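Local coordinates for putative transcriptional regulator protein, LacI family (Rhizobium etli, PDB 3MIZ), which probably acts as a DNA-binding transcription factor of the LacI family, recognising cis-regulatory DNA to control transcription, at residues N14-I19 with W263-I268; Q211-A216 with V227-F232. All blocks are in the same frame, centred on the assembly; numbering follows the deposited sequence.

Contact 1: residues N14-I19 with W263-I268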
ATOM      1  N   ASN A  14     -20.572  -0.369  21.525  1.00 19.67           N
ATOM      2  CA  ASN A  14     -20.550  -1.148  20.291  1.00 20.81           C
ATOM      3  C   ASN A  14     -19.456  -0.604  19.389  1.00 20.56           C
ATOM      4  O   ASN A  14     -19.532  -0.689  18.157  1.00 19.34           O
ATOM      5  CB  ASN A  14     -21.905  -1.093  19.579  1.00 20.66           C
ATOM      6  CG  ASN A  14     -22.972  -1.875  20.319  1.00 21.67           C
ATOM      7  OD1 ASN A  14     -22.717  -2.982  20.789  1.00 23.57           O
ATOM      8  ND2 ASN A  14     -24.169  -1.314  20.416  1.00 22.44           N
ATOM      9  N   THR A  15     -18.429  -0.043  20.020  1.00 18.24           N
ATOM     10  CA  THR A  15     -17.303   0.518  19.290  1.00 18.67           C
ATOM     11  C   THR A  15     -16.022  -0.214  19.671  1.00 18.27           C
ATOM     12  O   THR A  15     -15.706  -0.355  20.855  1.00 18.19           O
ATOM     13  CB  THR A  15     -17.138   2.024  19.602  1.00 18.09           C
ATOM     14  OG1 THR A  15     -18.336   2.717  19.229  1.00 22.19           O
ATOM     15  CG2 THR A  15     -15.962   2.609  18.831  1.00 17.98           C
ATOM     16  N   PHE A  16     -15.306  -0.702  18.665  1.00 17.33           N
ATOM     17  CA  PHE A  16     -14.039  -1.388  18.891  1.00 18.04           C
ATOM     18  C   PHE A  16     -12.968  -0.388  18.490  1.00 18.23           C
ATOM     19  O   PHE A  16     -13.148   0.370  17.540  1.00 17.68           O
ATOM     20  CB  PHE A  16     -13.889  -2.626  17.996  1.00 18.42           C
ATOM     21  CG  PHE A  16     -14.687  -3.823  18.437  1.00 18.39           C
ATOM     22  CD1 PHE A  16     -15.491  -3.782  19.568  1.00 20.41           C
ATOM     23  CD2 PHE A  16     -14.634  -4.998  17.700  1.00 18.78           C
ATOM     24  CE1 PHE A  16     -16.231  -4.898  19.957  1.00 19.58           C
ATOM     25  CE2 PHE A  16     -15.365  -6.116  18.076  1.00 19.22           C
ATOM     26  CZ  PHE A  16     -16.168  -6.067  19.209  1.00 19.32           C
ATOM     27  N   GLY A  17     -11.865  -0.378  19.223  1.00 16.18           N
ATOM     28  CA  GLY A  17     -10.785   0.521  18.892  1.00 16.25           C
ATOM     29  C   GLY A  17      -9.626  -0.312  18.389  1.00 14.63           C
ATOM     30  O   GLY A  17      -9.355  -1.385  18.918  1.00 17.33           O
ATOM     31  N   ILE A  18      -8.959   0.163  17.351  1.00 14.77           N
ATOM     32  CA  ILE A  18      -7.799  -0.545  16.815  1.00 13.79           C
ATOM     33  C   ILE A  18      -6.576   0.284  17.148  1.00 14.50           C
ATOM     34  O   ILE A  18      -6.508   1.464  16.811  1.00 13.16           O
ATOM     35  CB  ILE A  18      -7.837  -0.664  15.279  1.00 14.69           C
ATOM     36  CG1 ILE A  18      -9.028  -1.511  14.838  1.00 15.02           C
ATOM     37  CG2 ILE A  18      -6.514  -1.295  14.779  1.00 15.62           C
ATOM     38  CD1 ILE A  18      -9.117  -1.668  13.312  1.00 15.31           C
ATOM     39  N   ILE A  19      -5.612  -0.316  17.829  1.00 15.39           N
ATOM     40  CA  ILE A  19      -4.394   0.411  18.135  1.00 15.35           C
ATOM     41  C   ILE A  19      -3.347  -0.215  17.236  1.00 15.73           C
ATOM     42  O   ILE A  19      -3.015  -1.388  17.382  1.00 16.92           O
ATOM     43  CB  ILE A  19      -3.991   0.267  19.620  1.00 16.72           C
ATOM     44  CG1 ILE A  19      -5.049   0.945  20.499  1.00 17.91           C
ATOM     45  CG2 ILE A  19      -2.602   0.883  19.853  1.00 15.47           C
ATOM     46  CD1 ILE A  19      -4.732   0.942  21.979  1.00 19.98           C
ATOM     47  N   TRP A 263     -13.299 -12.941  17.947  1.00 17.63           N
ATOM     48  CA  TRP A 263     -12.698 -13.386  19.192  1.00 20.12           C
ATOM     49  C   TRP A 263     -12.839 -12.297  20.258  1.00 18.84           C
ATOM     50  O   TRP A 263     -13.206 -12.583  21.401  1.00 18.19           O
ATOM     51  CB  TRP A 263     -11.225 -13.723  18.950  1.00 19.70           C
ATOM     52  CG  TRP A 263     -10.623 -14.667  19.943  1.00 24.30           C
ATOM     53  CD1 TRP A 263     -11.275 -15.358  20.927  1.00 25.54           C
ATOM     54  CD2 TRP A 263      -9.247 -15.058  20.025  1.00 24.53           C
ATOM     55  NE1 TRP A 263     -10.391 -16.156  21.613  1.00 25.93           N
ATOM     56  CE2 TRP A 263      -9.138 -15.992  21.080  1.00 25.83           C
ATOM     57  CE3 TRP A 263      -8.096 -14.712  19.307  1.00 23.75           C
ATOM     58  CZ2 TRP A 263      -7.922 -16.586  21.434  1.00 25.54           C
ATOM     59  CZ3 TRP A 263      -6.883 -15.304  19.660  1.00 23.78           C
ATOM     60  CH2 TRP A 263      -6.809 -16.231  20.715  1.00 23.12           C
ATOM     61  N   LEU A 264     -12.560 -11.050  19.884  1.00 18.10           N
ATOM     62  CA  LEU A 264     -12.683  -9.943  20.825  1.00 17.72           C
ATOM     63  C   LEU A 264     -14.139  -9.811  21.266  1.00 19.57           C
ATOM     64  O   LEU A 264     -14.428  -9.573  22.444  1.00 17.23           O
ATOM     65  CB  LEU A 264     -12.230  -8.620  20.190  1.00 15.74           C
ATOM     66  CG  LEU A 264     -12.407  -7.360  21.057  1.00 16.20           C
ATOM     67  CD1 LEU A 264     -11.592  -7.483  22.340  1.00 14.45           C
ATOM     68  CD2 LEU A 264     -11.978  -6.121  20.281  1.00 13.75           C
ATOM     69  N   ASN A 265     -15.052  -9.963  20.313  1.00 18.33           N
ATOM     70  CA  ASN A 265     -16.474  -9.851  20.611  1.00 21.07           C
ATOM     71  C   ASN A 265     -16.875 -10.857  21.686  1.00 22.07           C
ATOM     72  O   ASN A 265     -17.573 -10.501  22.635  1.00 23.99           O
ATOM     73  CB  ASN A 265     -17.303 -10.069  19.339  1.00 20.37           C
ATOM     74  CG  ASN A 265     -18.752  -9.616  19.491  1.00 22.08           C
ATOM     75  OD1 ASN A 265     -19.023  -8.450  19.779  1.00 23.41           O
ATOM     76  ND2 ASN A 265     -19.685 -10.539  19.289  1.00 19.93           N
ATOM     77  N   ASP A 266     -16.427 -12.104  21.548  1.00 23.20           N
ATOM     78  CA  ASP A 266     -16.757 -13.138  22.527  1.00 25.21           C
ATOM     79  C   ASP A 266     -16.127 -12.846  23.883  1.00 25.47           C
ATOM     80  O   ASP A 266     -16.737 -13.092  24.922  1.00 26.42           O
ATOM     81  CB  ASP A 266     -16.308 -14.524  22.040  1.00 27.81           C
ATOM     82  CG  ASP A 266     -17.003 -14.951  20.761  1.00 30.04           C
ATOM     83  OD1 ASP A 266     -18.167 -14.557  20.550  1.00 34.12           O
ATOM     84  OD2 ASP A 266     -16.390 -15.689  19.966  1.00 33.95           O
ATOM     85  N   LEU A 267     -14.905 -12.322  23.870  1.00 24.99           N
ATOM     86  CA  LEU A 267     -14.201 -11.986  25.104  1.00 25.90           C
ATOM     87  C   LEU A 267     -14.928 -10.860  25.836  1.00 27.42           C
ATOM     88  O   LEU A 267     -15.030 -10.862  27.064  1.00 24.36           O
ATOM     89  CB  LEU A 267     -12.772 -11.544  24.795  1.00 26.47           C
ATOM     90  CG  LEU A 267     -11.883 -11.247  26.004  1.00 28.24           C
ATOM     91  CD1 LEU A 267     -11.613 -12.537  26.765  1.00 28.43           C
ATOM     92  CD2 LEU A 267     -10.576 -10.626  25.544  1.00 27.69           C
ATOM     93  N   ILE A 268     -15.421  -9.891  25.071  1.00 27.11           N
ATOM     94  CA  ILE A 268     -16.139  -8.754  25.638  1.00 29.90           C
ATOM     95  C   ILE A 268     -17.445  -9.220  26.260  1.00 30.48           C
ATOM     96  O   ILE A 268     -17.893  -8.675  27.267  1.00 32.02           O
ATOM     97  CB  ILE A 268     -16.456  -7.705  24.556  1.00 28.47           C
ATOM     98  CG1 ILE A 268     -15.154  -7.101  24.030  1.00 29.10           C
ATOM     99  CG2 ILE A 268     -17.363  -6.621  25.124  1.00 29.80           C
ATOM    100  CD1 ILE A 268     -15.328  -6.289  22.772  1.00 28.20           C
TER
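Phe16 reaches from a sheet strand to meet Leu264, Asn265 and Ile268 on a helix. This is helix-on-sheet packing in one alpha/beta lobe of the periplasmic binding protein-like fold. Strand 15-20 is an inner strand of a parallel sheet, and helix 253-268 packs on that sheet. The axes of 15-19 and 263-268 come within 11.0 Å of each other. Phe16 supplies most of the strand's share of the interface. Its CB points toward the helix. With CG anti to the carbonyl carbon (chi1 -76°), the ring is carried out from the strand to where Leu264 can lie over one face. Leu264 comes from the opposite direction and sets one methyl group there. Leu264 CD2 stands 3.9 Å from the centroid of the Phe16 ring, 13° off the normal, a well-centred CH-pi contact. Ile268 lies one helical turn further on. Its CD1 approaches the ring obliquely, on the same side of the ring plane as the leucine methyl. The distance from Ile268 CD1 to Phe16 CE1 is 3.3 Å, which is tight for two carbons. Leu264 also touches Leu75 on strand 73-78, and Phe16 touches Ile47 on strand 46-51, so the packing continues onto the strands flanking 15-20. With an alanine here instead of Phe16, Leu264 CD2 would probably lose the face it rests on and a gap would open between strand and helix. No hydrogen bond crosses the interface. The one polar atom of 263-268 that meets the ring is the amide oxygen of Asn265. The ring and amide planes are turned 50° apart. Asn265 OD1 sits near the ring plane at its edge, 3.8 Å from Phe16 CZ.

Contact 2: residues Q211-A216 with V227-F232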
ATOM      1  N   GLN A 211      11.985  -6.422  -8.207  1.00 11.06           N
ATOM      2  CA  GLN A 211      13.389  -6.223  -8.573  1.00 13.24           C
ATOM      3  C   GLN A 211      14.060  -7.476  -9.122  1.00 12.53           C
ATOM      4  O   GLN A 211      14.954  -7.381  -9.973  1.00 12.93           O
ATOM      5  CB  GLN A 211      14.181  -5.703  -7.370  1.00 12.71           C
ATOM      6  CG  GLN A 211      13.713  -4.329  -6.914  1.00 14.44           C
ATOM      7  CD  GLN A 211      14.590  -3.751  -5.828  1.00 13.24           C
ATOM      8  OE1 GLN A 211      15.794  -3.548  -6.029  1.00 12.57           O
ATOM      9  NE2 GLN A 211      13.997  -3.481  -4.672  1.00 12.21           N
ATOM     10  N   ILE A 212      13.638  -8.642  -8.633  1.00 11.57           N
ATOM     11  CA  ILE A 212      14.194  -9.916  -9.088  1.00 12.39           C
ATOM     12  C   ILE A 212      13.692 -10.229 -10.511  1.00 13.27           C
ATOM     13  O   ILE A 212      14.417 -10.801 -11.326  1.00 14.74           O
ATOM     14  CB  ILE A 212      13.807 -11.059  -8.115  1.00 11.08           C
ATOM     15  CG1 ILE A 212      14.319 -10.720  -6.708  1.00 12.32           C
ATOM     16  CG2 ILE A 212      14.429 -12.381  -8.575  1.00 14.75           C
ATOM     17  CD1 ILE A 212      13.871 -11.667  -5.624  1.00 11.73           C
ATOM     18  N   TYR A 213      12.447  -9.870 -10.806  1.00 12.20           N
ATOM     19  CA  TYR A 213      11.906 -10.096 -12.150  1.00 13.38           C
ATOM     20  C   TYR A 213      12.720  -9.265 -13.130  1.00 12.05           C
ATOM     21  O   TYR A 213      13.134  -9.751 -14.182  1.00 13.80           O
ATOM     22  CB  TYR A 213      10.443  -9.642 -12.235  1.00 11.97           C
ATOM     23  CG  TYR A 213       9.420 -10.744 -12.052  1.00 15.64           C
ATOM     24  CD1 TYR A 213       9.413 -11.542 -10.909  1.00 14.82           C
ATOM     25  CD2 TYR A 213       8.417 -10.942 -13.003  1.00 15.06           C
ATOM     26  CE1 TYR A 213       8.427 -12.510 -10.712  1.00 16.29           C
ATOM     27  CE2 TYR A 213       7.424 -11.901 -12.815  1.00 16.50           C
ATOM     28  CZ  TYR A 213       7.434 -12.679 -11.670  1.00 15.04           C
ATOM     29  OH  TYR A 213       6.441 -13.611 -11.473  1.00 16.94           O
ATOM     30  N   ILE A 214      12.938  -8.001 -12.779  1.00 10.99           N
ATOM     31  CA  ILE A 214      13.685  -7.089 -13.639  1.00 12.77           C
ATOM     32  C   ILE A 214      15.141  -7.527 -13.775  1.00 14.34           C
ATOM     33  O   ILE A 214      15.715  -7.468 -14.865  1.00 13.37           O
ATOM     34  CB  ILE A 214      13.598  -5.638 -13.112  1.00 13.74           C
ATOM     35  CG1 ILE A 214      12.120  -5.195 -13.108  1.00 15.41           C
ATOM     36  CG2 ILE A 214      14.430  -4.696 -13.986  1.00 14.56           C
ATOM     37  CD1 ILE A 214      11.901  -3.778 -12.675  1.00 17.75           C
ATOM     38  N   ALA A 215      15.729  -7.981 -12.673  1.00 12.25           N
ATOM     39  CA  ALA A 215      17.107  -8.450 -12.706  1.00 14.42           C
ATOM     40  C   ALA A 215      17.238  -9.620 -13.693  1.00 13.71           C
ATOM     41  O   ALA A 215      18.152  -9.656 -14.510  1.00 17.55           O
ATOM     42  CB  ALA A 215      17.536  -8.891 -11.313  1.00 12.21           C
ATOM     43  N   ALA A 216      16.316 -10.571 -13.617  1.00 16.25           N
ATOM     44  CA  ALA A 216      16.358 -11.733 -14.503  1.00 16.84           C
ATOM     45  C   ALA A 216      16.141 -11.368 -15.973  1.00 18.60           C
ATOM     46  O   ALA A 216      16.906 -11.798 -16.846  1.00 17.29           O
ATOM     47  CB  ALA A 216      15.324 -12.763 -14.059  1.00 15.80           C
ATOM     48  N   VAL A 227      14.158 -19.345 -15.209  1.00 21.27           N
ATOM     49  CA  VAL A 227      14.273 -19.307 -13.753  1.00 18.80           C
ATOM     50  C   VAL A 227      12.902 -19.121 -13.118  1.00 17.81           C
ATOM     51  O   VAL A 227      12.140 -18.253 -13.529  1.00 19.12           O
ATOM     52  CB  VAL A 227      15.207 -18.164 -13.285  1.00 18.35           C
ATOM     53  CG1 VAL A 227      14.634 -16.809 -13.694  1.00 19.69           C
ATOM     54  CG2 VAL A 227      15.393 -18.236 -11.769  1.00 17.77           C
ATOM     55  N   SER A 228      12.582 -19.948 -12.129  1.00 16.26           N
ATOM     56  CA  SER A 228      11.301 -19.843 -11.440  1.00 16.96           C
ATOM     57  C   SER A 228      11.449 -18.829 -10.309  1.00 17.96           C
ATOM     58  O   SER A 228      12.526 -18.688  -9.737  1.00 16.57           O
ATOM     59  CB  SER A 228      10.891 -21.194 -10.849  1.00 17.78           C
ATOM     60  OG  SER A 228      10.576 -22.139 -11.862  1.00 19.15           O
ATOM     61  N   ILE A 229      10.373 -18.117  -9.997  1.00 16.14           N
ATOM     62  CA  ILE A 229      10.413 -17.137  -8.919  1.00 14.49           C
ATOM     63  C   ILE A 229       9.128 -17.233  -8.114  1.00 14.22           C
ATOM     64  O   ILE A 229       8.047 -17.306  -8.687  1.00 13.24           O
ATOM     65  CB  ILE A 229      10.553 -15.700  -9.476  1.00 14.42           C
ATOM     66  CG1 ILE A 229      11.863 -15.574 -10.270  1.00 11.25           C
ATOM     67  CG2 ILE A 229      10.536 -14.690  -8.327  1.00 13.33           C
ATOM     68  CD1 ILE A 229      12.041 -14.241 -10.966  1.00 15.12           C
ATOM     69  N   VAL A 230       9.246 -17.269  -6.788  1.00 13.84           N
ATOM     70  CA  VAL A 230       8.074 -17.314  -5.923  1.00 13.10           C
ATOM     71  C   VAL A 230       8.256 -16.191  -4.898  1.00 13.52           C
ATOM     72  O   VAL A 230       9.382 -15.787  -4.614  1.00 11.28           O
ATOM     73  CB  VAL A 230       7.914 -18.692  -5.202  1.00 14.30           C
ATOM     74  CG1 VAL A 230       7.717 -19.805  -6.252  1.00 16.81           C
ATOM     75  CG2 VAL A 230       9.137 -18.999  -4.338  1.00 15.66           C
ATOM     76  N   GLY A 231       7.155 -15.656  -4.382  1.00 11.68           N
ATOM     77  CA  GLY A 231       7.267 -14.580  -3.409  1.00 12.71           C
ATOM     78  C   GLY A 231       6.639 -14.952  -2.083  1.00 12.63           C
ATOM     79  O   GLY A 231       6.588 -16.126  -1.725  1.00 12.69           O
ATOM     80  N   PHE A 232       6.179 -13.945  -1.340  1.00 13.46           N
ATOM     81  CA  PHE A 232       5.527 -14.177  -0.063  1.00 12.79           C
ATOM     82  C   PHE A 232       4.689 -12.957   0.320  1.00 15.12           C
ATOM     83  O   PHE A 232       5.140 -11.816   0.150  1.00 14.83           O
ATOM     84  CB  PHE A 232       6.567 -14.452   1.031  1.00 14.55           C
ATOM     85  CG  PHE A 232       6.048 -15.299   2.161  1.00 14.97           C
ATOM     86  CD1 PHE A 232       5.013 -14.841   2.978  1.00 15.48           C
ATOM     87  CD2 PHE A 232       6.587 -16.562   2.404  1.00 15.16           C
ATOM     88  CE1 PHE A 232       4.519 -15.627   4.022  1.00 14.69           C
ATOM     89  CE2 PHE A 232       6.102 -17.361   3.448  1.00 15.44           C
ATOM     90  CZ  PHE A 232       5.065 -16.891   4.258  1.00 17.31           C
TER
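Val227 and Ala216 meet where the chain enters strand 228-230 after a short helix. Val227 CG1 and Ala216 CB are 4.1 Å apart, a methyl-to-methyl contact. In Val227, CG1 sits between the backbone N and the carbonyl carbon (chi1 63°), and this branch faces the alanine. Ser228 turns to other partners, and its OG is hydrogen-bonded to Ala291 N. Ile229 carries most of the contact from the strand. It buries more surface than any other residue here. Ile229 CD1 packs on Ile212 CG2 at 3.9 Å. The same Ile229 CD1 approaches the Tyr213 ring obliquely, 3.8 Å from Tyr213 CD1. Its second branch also helps, with Ile229 CG2 3.9 Å from Tyr213 CE1. Val230 points away from helix 206-217 and packs on Leu122 and Leu126 of helix 115-127. The strand therefore has helices on both faces. Strands 200-203 and 228-230 are parallel neighbours joined through helix 206-217, which makes this a beta-alpha-beta crossover of the second sheet. The Tyr213 OH is hydrogen-bonded to Pro244 O, while its CD1 and CE1 carbons meet Ile229. The chemistry across the contact is thus apolar throughout. Buried methyl groups and the carbon flank of a tyrosine hold helix to strand, and shape rather than directed bonds sets the fit.

The chain starts in the parallel sheet of the first lobe, where residues 14-19 form strand 15-20. It then builds the rest of that sheet and passes into the mixed sheet of the other lobe. There contact 2 closes a short loop of ten residues. It ties helix 206-217 to strand 228-230, the outermost strand of the mixed sheet within this chain. The chain later returns to the first lobe, and helix 253-268 closes contact 1 across 243 residues. Contact 2 is therefore nested inside the loop of contact 1. The centres lie about 40 Å apart, on opposite sides of the chain's centre, and the nearest atoms about 19 Å. Contact 1 joins the beginning of the fold to a late helix.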